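Local coordinates for probable oxidoreductase protein (PDB 4FB5) that probably catalyses an oxidation-reduction reaction with a bound nucleotide cofactor, at residues D191-W196 against D238-E243; I229-K234 against Q382-R387; I28-T33 against G75-E80; N251-N256 against A271-W276. All blocks are in the same frame, centred on the assembly; numbering follows the deposited sequence.

Interaction 1: residues D191-W196 against D238-E243; sequences DIFFYW and DRPLSE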
# COMPACT_ATOMS: atom_id res chain seq x y z
N ASP A 191 -27.00 11.73 -11.20
CA ASP A 191 -28.05 11.47 -12.22
C ASP A 191 -28.87 10.23 -12.04
O ASP A 191 -29.80 10.01 -12.79
CB ASP A 191 -27.50 11.47 -13.65
CG ASP A 191 -27.02 12.84 -14.08
OD1 ASP A 191 -27.51 13.85 -13.50
OD2 ASP A 191 -26.14 12.91 -14.98
N ILE A 192 -28.52 9.42 -11.06
CA ILE A 192 -29.33 8.26 -10.74
C ILE A 192 -30.71 8.74 -10.25
O ILE A 192 -30.78 9.76 -9.52
CB ILE A 192 -28.63 7.35 -9.71
CG1 ILE A 192 -27.31 6.83 -10.28
CG2 ILE A 192 -29.54 6.20 -9.25
CD1 ILE A 192 -27.44 6.29 -11.73
N PHE A 193 -31.77 8.06 -10.67
CA PHE A 193 -33.10 8.46 -10.27
C PHE A 193 -33.29 8.40 -8.77
O PHE A 193 -32.79 7.50 -8.10
CB PHE A 193 -34.20 7.64 -10.95
CG PHE A 193 -34.26 7.83 -12.45
CD1 PHE A 193 -34.22 9.10 -13.01
CD2 PHE A 193 -34.39 6.72 -13.31
CE1 PHE A 193 -34.27 9.28 -14.41
CE2 PHE A 193 -34.44 6.88 -14.71
CZ PHE A 193 -34.38 8.17 -15.26
N PHE A 194 -34.01 9.40 -8.28
CA PHE A 194 -34.56 9.45 -6.93
C PHE A 194 -35.26 8.15 -6.51
O PHE A 194 -36.19 7.68 -7.15
CB PHE A 194 -35.55 10.61 -6.86
CG PHE A 194 -35.99 10.94 -5.48
CD1 PHE A 194 -36.92 10.12 -4.80
CD2 PHE A 194 -35.49 12.08 -4.84
CE1 PHE A 194 -37.32 10.42 -3.49
CE2 PHE A 194 -35.89 12.39 -3.52
CZ PHE A 194 -36.80 11.54 -2.84
N TYR A 195 -34.84 7.56 -5.42
CA TYR A 195 -35.65 6.50 -4.83
C TYR A 195 -35.70 6.63 -3.26
O TYR A 195 -35.33 7.71 -2.70
CB TYR A 195 -35.19 5.12 -5.30
CG TYR A 195 -33.77 4.78 -4.94
CD1 TYR A 195 -33.49 3.81 -3.99
CD2 TYR A 195 -32.68 5.46 -5.55
CE1 TYR A 195 -32.16 3.48 -3.66
CE2 TYR A 195 -31.39 5.16 -5.21
CZ TYR A 195 -31.13 4.18 -4.27
OH TYR A 195 -29.83 3.87 -3.97
N TRP A 196 -36.16 5.57 -2.58
CA TRP A 196 -36.45 5.73 -1.16
C TRP A 196 -35.27 6.24 -0.33
O TRP A 196 -35.48 6.82 0.74
CB TRP A 196 -37.04 4.47 -0.56
CG TRP A 196 -36.10 3.36 -0.53
CD1 TRP A 196 -35.88 2.45 -1.53
CD2 TRP A 196 -35.22 3.03 0.54
NE1 TRP A 196 -34.91 1.56 -1.14
CE2 TRP A 196 -34.49 1.89 0.13
CE3 TRP A 196 -34.97 3.58 1.82
CZ2 TRP A 196 -33.52 1.28 0.94
CZ3 TRP A 196 -33.99 2.98 2.65
CH2 TRP A 196 -33.28 1.84 2.20
N ASP A 238 -31.27 18.08 -5.51
CA ASP A 238 -32.44 17.41 -6.10
C ASP A 238 -31.97 16.28 -6.95
O ASP A 238 -30.80 16.23 -7.24
CB ASP A 238 -33.40 18.39 -6.85
CG ASP A 238 -32.77 19.02 -8.16
OD1 ASP A 238 -31.52 18.98 -8.38
OD2 ASP A 238 -33.57 19.58 -8.99
N ARG A 239 -32.84 15.40 -7.42
CA ARG A 239 -32.40 14.35 -8.35
C ARG A 239 -33.53 13.98 -9.31
O ARG A 239 -34.69 14.05 -8.92
CB ARG A 239 -31.93 13.11 -7.58
CG ARG A 239 -31.53 13.38 -6.15
CD ARG A 239 -30.61 12.30 -5.61
NE ARG A 239 -30.10 11.45 -6.68
CZ ARG A 239 -28.86 10.95 -6.71
NH1 ARG A 239 -28.01 11.23 -5.74
NH2 ARG A 239 -28.48 10.18 -7.72
N PRO A 240 -33.22 13.59 -10.55
CA PRO A 240 -34.36 13.29 -11.43
C PRO A 240 -35.27 12.15 -10.90
O PRO A 240 -34.84 11.30 -10.15
CB PRO A 240 -33.68 12.84 -12.73
CG PRO A 240 -32.38 12.25 -12.24
CD PRO A 240 -31.93 13.22 -11.17
N LEU A 241 -36.53 12.22 -11.32
CA LEU A 241 -37.57 11.18 -11.19
C LEU A 241 -37.65 10.34 -12.46
O LEU A 241 -37.60 10.85 -13.59
CB LEU A 241 -38.96 11.82 -10.97
CG LEU A 241 -39.16 12.58 -9.66
CD1 LEU A 241 -40.22 13.72 -9.74
CD2 LEU A 241 -39.34 11.60 -8.48
N SER A 242 -37.83 9.04 -12.25
CA SER A 242 -37.81 8.10 -13.34
C SER A 242 -39.01 8.33 -14.26
O SER A 242 -38.96 8.05 -15.45
CB SER A 242 -37.82 6.69 -12.80
OG SER A 242 -38.79 6.57 -11.80
N GLU A 243 -40.08 8.87 -13.70
CA GLU A 243 -41.25 9.18 -14.51
C GLU A 243 -41.36 10.66 -14.94
O GLU A 243 -42.37 11.09 -15.51
CB GLU A 243 -42.51 8.77 -13.76

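Interaction 2: residues I229-K234 against Q382-R387; sequences ITDMVK and QSFHER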
# COMPACT_ATOMS: atom_id res chain seq x y z
N ILE A 229 -21.77 15.51 18.37
CA ILE A 229 -22.21 16.66 17.62
C ILE A 229 -21.89 16.50 16.12
O ILE A 229 -20.74 16.23 15.75
CB ILE A 229 -21.70 17.98 18.13
CG1 ILE A 229 -22.20 19.07 17.18
CG2 ILE A 229 -20.17 18.02 18.08
CD1 ILE A 229 -22.37 20.45 17.75
N THR A 230 -22.90 16.76 15.29
CA THR A 230 -22.92 16.34 13.93
C THR A 230 -22.96 17.47 12.91
O THR A 230 -23.70 18.41 13.07
CB THR A 230 -24.14 15.50 13.78
OG1 THR A 230 -24.05 14.43 14.73
CG2 THR A 230 -24.25 14.94 12.39
N ASP A 231 -22.13 17.37 11.87
CA ASP A 231 -22.27 18.19 10.66
C ASP A 231 -22.73 17.23 9.56
O ASP A 231 -22.29 16.08 9.52
CB ASP A 231 -20.97 18.89 10.28
CG ASP A 231 -21.20 19.98 9.24
OD1 ASP A 231 -22.39 20.23 8.93
OD2 ASP A 231 -20.23 20.58 8.70
N MSE A 232 -23.65 17.68 8.71
CA MSE A 232 -24.24 16.77 7.70
C MSE A 232 -24.22 17.39 6.35
O MSE A 232 -24.37 18.60 6.26
CB MSE A 232 -25.65 16.37 8.06
CG MSE A 232 -25.61 15.09 8.76
SE MSE A 232 -27.32 14.63 9.40
CE MSE A 232 -27.37 12.71 9.13
N VAL A 233 -23.99 16.58 5.31
CA VAL A 233 -23.97 17.13 3.94
C VAL A 233 -25.08 16.57 3.01
O VAL A 233 -25.19 15.36 2.87
CB VAL A 233 -22.57 16.96 3.26
CG1 VAL A 233 -22.42 17.88 2.05
CG2 VAL A 233 -21.44 17.23 4.22
N LYS A 234 -25.87 17.46 2.40
CA LYS A 234 -26.64 17.18 1.17
C LYS A 234 -25.85 17.61 -0.10
O LYS A 234 -26.02 18.73 -0.61
CB LYS A 234 -27.91 17.95 1.25
CG LYS A 234 -28.97 17.66 0.27
CD LYS A 234 -30.25 18.47 0.66
CE LYS A 234 -30.79 17.86 1.97
NZ LYS A 234 -32.09 18.37 2.43
N GLN A 382 -30.52 14.95 15.57
CA GLN A 382 -31.02 16.04 16.36
C GLN A 382 -29.84 16.96 16.52
O GLN A 382 -29.90 18.19 16.23
CB GLN A 382 -31.50 15.53 17.72
CG GLN A 382 -31.98 16.66 18.58
CD GLN A 382 -32.52 16.23 19.95
OE1 GLN A 382 -32.17 15.17 20.49
NE2 GLN A 382 -33.34 17.11 20.55
N SER A 383 -28.73 16.36 16.91
CA SER A 383 -27.54 17.10 17.09
C SER A 383 -27.27 18.09 15.98
O SER A 383 -26.63 19.12 16.23
CB SER A 383 -26.39 16.13 17.24
OG SER A 383 -25.17 16.82 17.23
N PHE A 384 -27.75 17.83 14.76
CA PHE A 384 -27.37 18.65 13.59
C PHE A 384 -28.38 19.72 13.38
O PHE A 384 -28.06 20.88 13.05
CB PHE A 384 -27.29 17.80 12.31
CG PHE A 384 -27.22 18.62 11.04
CD1 PHE A 384 -26.08 19.33 10.72
CD2 PHE A 384 -28.30 18.69 10.18
CE1 PHE A 384 -26.00 20.10 9.55
CE2 PHE A 384 -28.23 19.47 9.01
CZ PHE A 384 -27.09 20.18 8.70
N HIS A 385 -29.62 19.31 13.50
CA HIS A 385 -30.73 20.26 13.35
C HIS A 385 -30.77 21.32 14.47
O HIS A 385 -31.01 22.51 14.20
CB HIS A 385 -32.02 19.49 13.18
CG HIS A 385 -32.11 18.84 11.83
ND1 HIS A 385 -32.08 19.58 10.66
CD2 HIS A 385 -32.17 17.54 11.47
CE1 HIS A 385 -32.14 18.75 9.63
NE2 HIS A 385 -32.19 17.50 10.10
N GLU A 386 -30.44 20.90 15.69
CA GLU A 386 -30.34 21.84 16.82
C GLU A 386 -28.97 22.51 16.95
O GLU A 386 -28.76 23.28 17.86
CB GLU A 386 -30.76 21.15 18.13
CG GLU A 386 -32.26 20.96 18.24
CD GLU A 386 -32.65 19.97 19.31
OE1 GLU A 386 -31.92 19.87 20.34
OE2 GLU A 386 -33.68 19.27 19.12
N ARG A 387 -28.03 22.18 16.05
CA ARG A 387 -26.72 22.77 16.03
C ARG A 387 -26.00 22.83 17.38
O ARG A 387 -25.33 23.81 17.70
CB ARG A 387 -26.79 24.14 15.37
CG ARG A 387 -26.58 24.03 13.88
CD ARG A 387 -26.69 25.37 13.13
NE ARG A 387 -25.68 26.36 13.52
CZ ARG A 387 -24.47 26.51 12.96
NH1 ARG A 387 -24.04 25.71 11.97
NH2 ARG A 387 -23.66 27.48 13.39

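Interaction 3: residues I28-T33 against G75-E80; sequences IGLIGT and GEFGFE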
# COMPACT_ATOMS: atom_id res chain seq x y z
N ILE A 28 -35.90 -23.05 9.38
CA ILE A 28 -35.68 -21.67 8.99
C ILE A 28 -36.77 -21.13 8.10
O ILE A 28 -37.14 -21.76 7.12
CB ILE A 28 -34.33 -21.52 8.24
CG1 ILE A 28 -33.21 -22.22 9.01
CG2 ILE A 28 -34.04 -20.02 7.98
CD1 ILE A 28 -32.98 -21.66 10.39
N GLY A 29 -37.28 -19.96 8.45
CA GLY A 29 -38.14 -19.24 7.55
C GLY A 29 -37.41 -18.02 7.07
O GLY A 29 -36.89 -17.27 7.90
N LEU A 30 -37.35 -17.80 5.76
CA LEU A 30 -36.73 -16.58 5.24
C LEU A 30 -37.75 -15.71 4.57
O LEU A 30 -38.52 -16.21 3.77
CB LEU A 30 -35.66 -16.94 4.22
CG LEU A 30 -34.50 -16.01 3.83
CD1 LEU A 30 -34.21 -16.18 2.36
CD2 LEU A 30 -34.75 -14.56 4.12
N ILE A 31 -37.75 -14.42 4.87
CA ILE A 31 -38.56 -13.40 4.15
C ILE A 31 -37.65 -12.40 3.44
O ILE A 31 -36.75 -11.84 4.06
CB ILE A 31 -39.44 -12.60 5.12
CG1 ILE A 31 -40.00 -13.52 6.20
CG2 ILE A 31 -40.60 -11.96 4.40
CD1 ILE A 31 -40.29 -12.81 7.50
N GLY A 32 -37.90 -12.17 2.15
CA GLY A 32 -37.03 -11.35 1.30
C GLY A 32 -35.99 -12.19 0.55
O GLY A 32 -35.48 -13.18 1.09
N THR A 33 -35.68 -11.81 -0.70
CA THR A 33 -34.78 -12.62 -1.56
C THR A 33 -33.82 -11.79 -2.37
O THR A 33 -33.03 -12.35 -3.16
CB THR A 33 -35.53 -13.58 -2.55
OG1 THR A 33 -36.33 -12.84 -3.49
CG2 THR A 33 -36.39 -14.59 -1.79
N GLY A 75 -36.44 -22.72 -5.36
CA GLY A 75 -35.59 -23.72 -6.01
C GLY A 75 -34.15 -23.32 -5.79
O GLY A 75 -33.40 -24.07 -5.16
N GLU A 76 -33.79 -22.12 -6.27
CA GLU A 76 -32.44 -21.57 -6.16
C GLU A 76 -31.80 -21.74 -4.80
O GLU A 76 -30.70 -22.26 -4.70
CB GLU A 76 -32.42 -20.10 -6.59
CG GLU A 76 -32.88 -19.87 -8.03
CD GLU A 76 -32.30 -18.60 -8.67
OE1 GLU A 76 -31.11 -18.27 -8.38
OE2 GLU A 76 -33.03 -17.95 -9.47
N PHE A 77 -32.50 -21.34 -3.75
CA PHE A 77 -31.90 -21.36 -2.41
C PHE A 77 -32.05 -22.68 -1.66
O PHE A 77 -31.36 -22.91 -0.67
CB PHE A 77 -32.42 -20.20 -1.54
CG PHE A 77 -32.21 -18.83 -2.14
CD1 PHE A 77 -32.82 -17.72 -1.54
CD2 PHE A 77 -31.43 -18.64 -3.29
CE1 PHE A 77 -32.65 -16.44 -2.06
CE2 PHE A 77 -31.25 -17.37 -3.84
CZ PHE A 77 -31.85 -16.25 -3.23
N GLY A 78 -32.95 -23.54 -2.13
CA GLY A 78 -33.12 -24.86 -1.50
C GLY A 78 -34.08 -24.93 -0.32
O GLY A 78 -33.79 -25.58 0.68
N PHE A 79 -35.21 -24.24 -0.47
CA PHE A 79 -36.32 -24.24 0.50
C PHE A 79 -37.50 -25.08 0.03
O PHE A 79 -37.87 -25.04 -1.15
CB PHE A 79 -36.84 -22.82 0.68
CG PHE A 79 -36.03 -22.00 1.60
CD1 PHE A 79 -36.51 -21.70 2.86
CD2 PHE A 79 -34.78 -21.54 1.23
CE1 PHE A 79 -35.75 -20.95 3.74
CE2 PHE A 79 -34.01 -20.79 2.10
CZ PHE A 79 -34.50 -20.49 3.36
N GLU A 80 -38.10 -25.78 0.97
CA GLU A 80 -39.18 -26.74 0.70
C GLU A 80 -40.47 -26.04 0.24
O GLU A 80 -41.00 -26.35 -0.82
CB GLU A 80 -39.39 -27.66 1.91
CG GLU A 80 -38.20 -28.62 2.15
CD GLU A 80 -38.04 -29.14 3.60
OE1 GLU A 80 -39.07 -29.35 4.30
OE2 GLU A 80 -36.89 -29.38 4.05

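Interaction 4: residues N251-N256 against A271-W276; sequences NHDAAN and ANRAAW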
# COMPACT_ATOMS: atom_id res chain seq x y z
N ASN A 251 -32.74 14.36 2.63
CA ASN A 251 -31.87 13.51 3.38
C ASN A 251 -30.49 14.07 3.23
O ASN A 251 -30.23 14.97 2.39
CB ASN A 251 -31.76 12.21 2.55
CG ASN A 251 -32.26 11.06 3.26
OD1 ASN A 251 -32.66 11.20 4.38
ND2 ASN A 251 -32.27 9.92 2.65
N HIS A 252 -29.58 13.41 3.92
CA HIS A 252 -28.18 13.79 3.91
C HIS A 252 -27.30 12.58 3.56
O HIS A 252 -27.40 11.52 4.17
CB HIS A 252 -27.82 14.39 5.26
CG HIS A 252 -28.40 15.75 5.46
ND1 HIS A 252 -29.61 15.96 6.09
CD2 HIS A 252 -27.96 16.97 5.04
CE1 HIS A 252 -29.87 17.26 6.09
NE2 HIS A 252 -28.90 17.90 5.45
N ASP A 253 -26.45 12.73 2.57
CA ASP A 253 -25.62 11.62 2.14
C ASP A 253 -24.28 11.56 2.86
O ASP A 253 -23.48 10.68 2.63
CB ASP A 253 -25.45 11.64 0.63
CG ASP A 253 -26.66 11.06 -0.07
OD1 ASP A 253 -26.99 9.87 0.18
OD2 ASP A 253 -27.32 11.77 -0.85
N ALA A 254 -24.06 12.48 3.79
CA ALA A 254 -22.79 12.54 4.50
C ALA A 254 -22.96 13.14 5.90
O ALA A 254 -23.72 14.11 6.11
CB ALA A 254 -21.74 13.35 3.67
N ALA A 255 -22.21 12.60 6.84
CA ALA A 255 -22.28 12.96 8.24
C ALA A 255 -20.92 12.79 8.91
O ALA A 255 -20.22 11.79 8.77
CB ALA A 255 -23.32 12.13 8.95
N ASN A 256 -20.57 13.81 9.67
CA ASN A 256 -19.32 13.85 10.37
C ASN A 256 -19.70 14.13 11.81
O ASN A 256 -20.48 15.02 12.10
CB ASN A 256 -18.50 14.95 9.75
CG ASN A 256 -18.31 14.73 8.26
OD1 ASN A 256 -17.95 13.65 7.81
ND2 ASN A 256 -18.52 15.75 7.50
N ALA A 271 -19.25 9.28 7.76
CA ALA A 271 -19.99 8.33 6.95
C ALA A 271 -20.33 9.10 5.70
O ALA A 271 -20.62 10.29 5.77
CB ALA A 271 -21.22 7.81 7.66
N ASN A 272 -20.18 8.46 4.55
CA ASN A 272 -20.37 9.16 3.28
C ASN A 272 -20.81 8.18 2.19
O ASN A 272 -20.14 7.17 1.94
CB ASN A 272 -19.11 9.92 2.93
CG ASN A 272 -19.26 10.80 1.70
OD1 ASN A 272 -20.16 10.64 0.88
ND2 ASN A 272 -18.33 11.75 1.56
N ARG A 273 -21.92 8.50 1.53
CA ARG A 273 -22.47 7.63 0.50
C ARG A 273 -22.24 8.17 -0.90
O ARG A 273 -22.71 7.59 -1.88
CB ARG A 273 -23.96 7.40 0.73
CG ARG A 273 -24.31 6.93 2.14
CD ARG A 273 -25.67 7.46 2.58
NE ARG A 273 -26.74 6.51 2.32
CZ ARG A 273 -27.97 6.85 1.97
NH1 ARG A 273 -28.30 8.12 1.82
NH2 ARG A 273 -28.88 5.91 1.75
N ALA A 274 -21.51 9.28 -1.01
CA ALA A 274 -21.25 9.84 -2.29
C ALA A 274 -19.77 10.11 -2.35
O ALA A 274 -19.32 11.21 -2.65
CB ALA A 274 -22.05 11.11 -2.47
N ALA A 275 -19.00 9.08 -2.06
CA ALA A 275 -17.54 9.26 -1.98
C ALA A 275 -16.92 8.50 -3.11
O ALA A 275 -16.60 7.32 -2.93
CB ALA A 275 -17.03 8.74 -0.62
N TRP A 276 -16.77 9.16 -4.26
CA TRP A 276 -16.30 8.51 -5.50
C TRP A 276 -15.02 7.71 -5.28
O TRP A 276 -14.04 8.24 -4.74
CB TRP A 276 -16.04 9.49 -6.61
CG TRP A 276 -17.23 9.85 -7.45
CD1 TRP A 276 -17.79 11.12 -7.58
CD2 TRP A 276 -18.02 8.98 -8.24
NE1 TRP A 276 -18.85 11.08 -8.41
CE2 TRP A 276 -19.03 9.79 -8.85
CE3 TRP A 276 -18.01 7.62 -8.49
CZ2 TRP A 276 -20.01 9.27 -9.72
CZ3 TRP A 276 -19.00 7.08 -9.32
CH2 TRP A 276 -19.99 7.92 -9.95

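Interaction 1: residues D191-W196 against D238-E243
Arg239 reaches from strand 238-240 to the loop 191-196 and takes hold of one backbone carbonyl. Its NH2 donates to Ile192 O at 3.0 Å, with 163° at the hydrogen. The oxygen lies in the guanidinium plane, while the donor is tilted from the plane of the carbonyl. Arg239 NE adds a weak bond to the same Ile192 O at 3.4 Å. A bend in the arginine chain (chi3 13°) brings both nitrogens round to this oxygen. NH2 also donates to Asp189 O, two residues before Asp191.

Phe193 lies over the turn that follows the strand. Ser242 covers one face of its ring in a CH-pi contact, with Ser242 CA 3.5 Å from the Phe193 ring centroid. Pro240 CB comes in at the ring edge, 3.8 Å from Phe193 CD1.

Phe194 is anchored through its backbone. Its N donates to Pro240 O at 2.8 Å, nearly along the C=O axis. Its ring runs on to Arg247 of strand 246-248.

This is a surface contact of the C-terminal domain. The arginine spends N-H groups on the backbone carbonyls of Ile192 and Asp189, and these bonds together with ring packing hold the loop against the strand.

Interaction 2: residues I229-K234 against Q382-R387
Phe384, near the end of helix 367-385, lays its side chain against strand 225-233. With CG anti to the backbone N (chi1 167°), the ring reaches across to the strand, and the side chains of Thr230 and Phe384 cross at about a right angle. Phe384 CB starts 3.7 Å from Thr230 O. CG is among the ring atoms that Met232 CB lies over. Phe384 CD1 is 3.5 Å from Thr230 O, which sits at the ring edge, in plane. CE1 then meets the backbone, with Phe384 CE1 3.5 Å from Met232 N, and Asp231 OD1 is also near it. Across the ring, Phe384 CD2 and CE2 each lie 4.1 Å from Met232 CB. At the tip, Phe384 CZ is 4.0 Å from Met232 O.

Met232, present as selenomethionine, covers one ring face. Its CB is 3.8 Å from the Phe384 ring centroid, a CH-pi contact, and its SE makes an oblique Met-aromatic contact. His252 adds an edge-to-face ring contact. An alanine in place of Phe384 is likely to open a gap between helix and strand and leave Met232 without its aromatic partner.

Beside the ring, Thr230 N donates to Ser383 OG at 3.0 Å, a bent bond of 131°. Thr230 OG1 bonds to Met380 O. Asp231 instead forms a salt bridge with Arg260 of the second subunit. Aromatic packing and a few hydrogen bonds thus join helix to strand, while the aspartate charge pairs across the subunit interface.

Interaction 3: residues I28-T33 against G75-E80
Phe77 and Phe79 turn their rings toward strand 27-31, the first strand of the Rossmann fold. They come from the end of helix 70-77 and the loop after it. Gly78 stands between them with positive phi and closes the helix in a Schellman motif. The chain leaves the helix there, and both rings reach the strand.

The two rings share Leu30 but meet it differently. Phe77 presents its edge, and Leu30 CD1 is 4.4 Å from Phe77 CD1. Phe79 meets the root of the same side chain obliquely, with Leu30 CB 3.8 Å from Phe79 CZ. Leu30 CG lies opposite the backbone N (chi1 -158°), which extends the side chain from the strand; CD1 touches Phe77 and CB touches Phe79.

Thr33 crosses Phe77 obliquely, and Thr33 CB is 4.1 Å from Phe77 CE1. This threonine follows Gly32, which belongs to a pattern consistent with the glycine-rich turn of nucleotide-binding Rossmann domains. Phe77 also packs on Ala41 of helix 35-44 and on Thr49 of the third subunit. Phe79 is backed by Leu59 and Leu62 of the neighbouring strand 58-63.

The contact is apolar throughout, save where rings meet carbonyls: Phe79 brings the edge of its ring to Ile28 O, 3.7 Å from CE1.

Interaction 4: residues N251-N256 against A271-W276
The beta hairpin of strands 254-261 and 266-272 ends its pairing here, and Asp253 and Arg273 join its two arms just beyond the last bridge. Asp253 OD1 and Arg273 NH1 form a salt bridge at 2.7 Å. The two side chains cross at about a right angle, and OD1 stands obliquely to the guanidinium. The carboxylate and guanidinium planes are 27° apart. The arginine chain is bent at chi2 and again at chi3 (95°), which carries NH1 back to the aspartate. Its NH2 forms a second salt bridge, to Asp209 of helix 206-221.

The backbones are paired as well. Arg273 N donates to Asp253 O at 2.9 Å, so these two residues are joined by main chain and side chain alike. Ala255 and Ala271 are an antiparallel hydrogen-bonded pair: Ala255 N to Ala271 O is 3.0 Å and Ala271 N to Ala255 O is 2.9 Å. Ala254 and Asn272 are the non-hydrogen-bonded pair between, with CA atoms 4.3 Å apart. Ala255 and Ala271 face helix 206-221. On the other face, Asn272 packs on Arg179 of the second subunit.

Asn272 OD1 accepts from Ala274 N at 2.7 Å. This is an Asx turn, placed where the strand ends. A leucine in place of Arg273 would probably leave the carboxylates of Asp253 and Asp209 without their shared mate.

The arginine therefore places a buried positive charge between two acids, and so ties the hairpin end to the helix.

Interaction 1 is a surface contact, while interactions 2, 3 and 4 are buried. Interactions 2 and 4 touch through strands 225-233 and 254-261 of one sheet, and both reach the second subunit; interaction 3 touches the third. Interaction 1 lies in the same domain, its centre about 17 Å from that of interaction 4. Interaction 3 stands apart in the Rossmann domain, its centre about 41 Å from that of interaction 2. Interaction 3 packs two apolar rings from and after the helix end against a strand. Interaction 2 adds one serine bond to such packing. Interaction 4 relies on strand pairing and a buried salt bridge. Interaction 1 combines bonds to backbone carbonyls with ring packing.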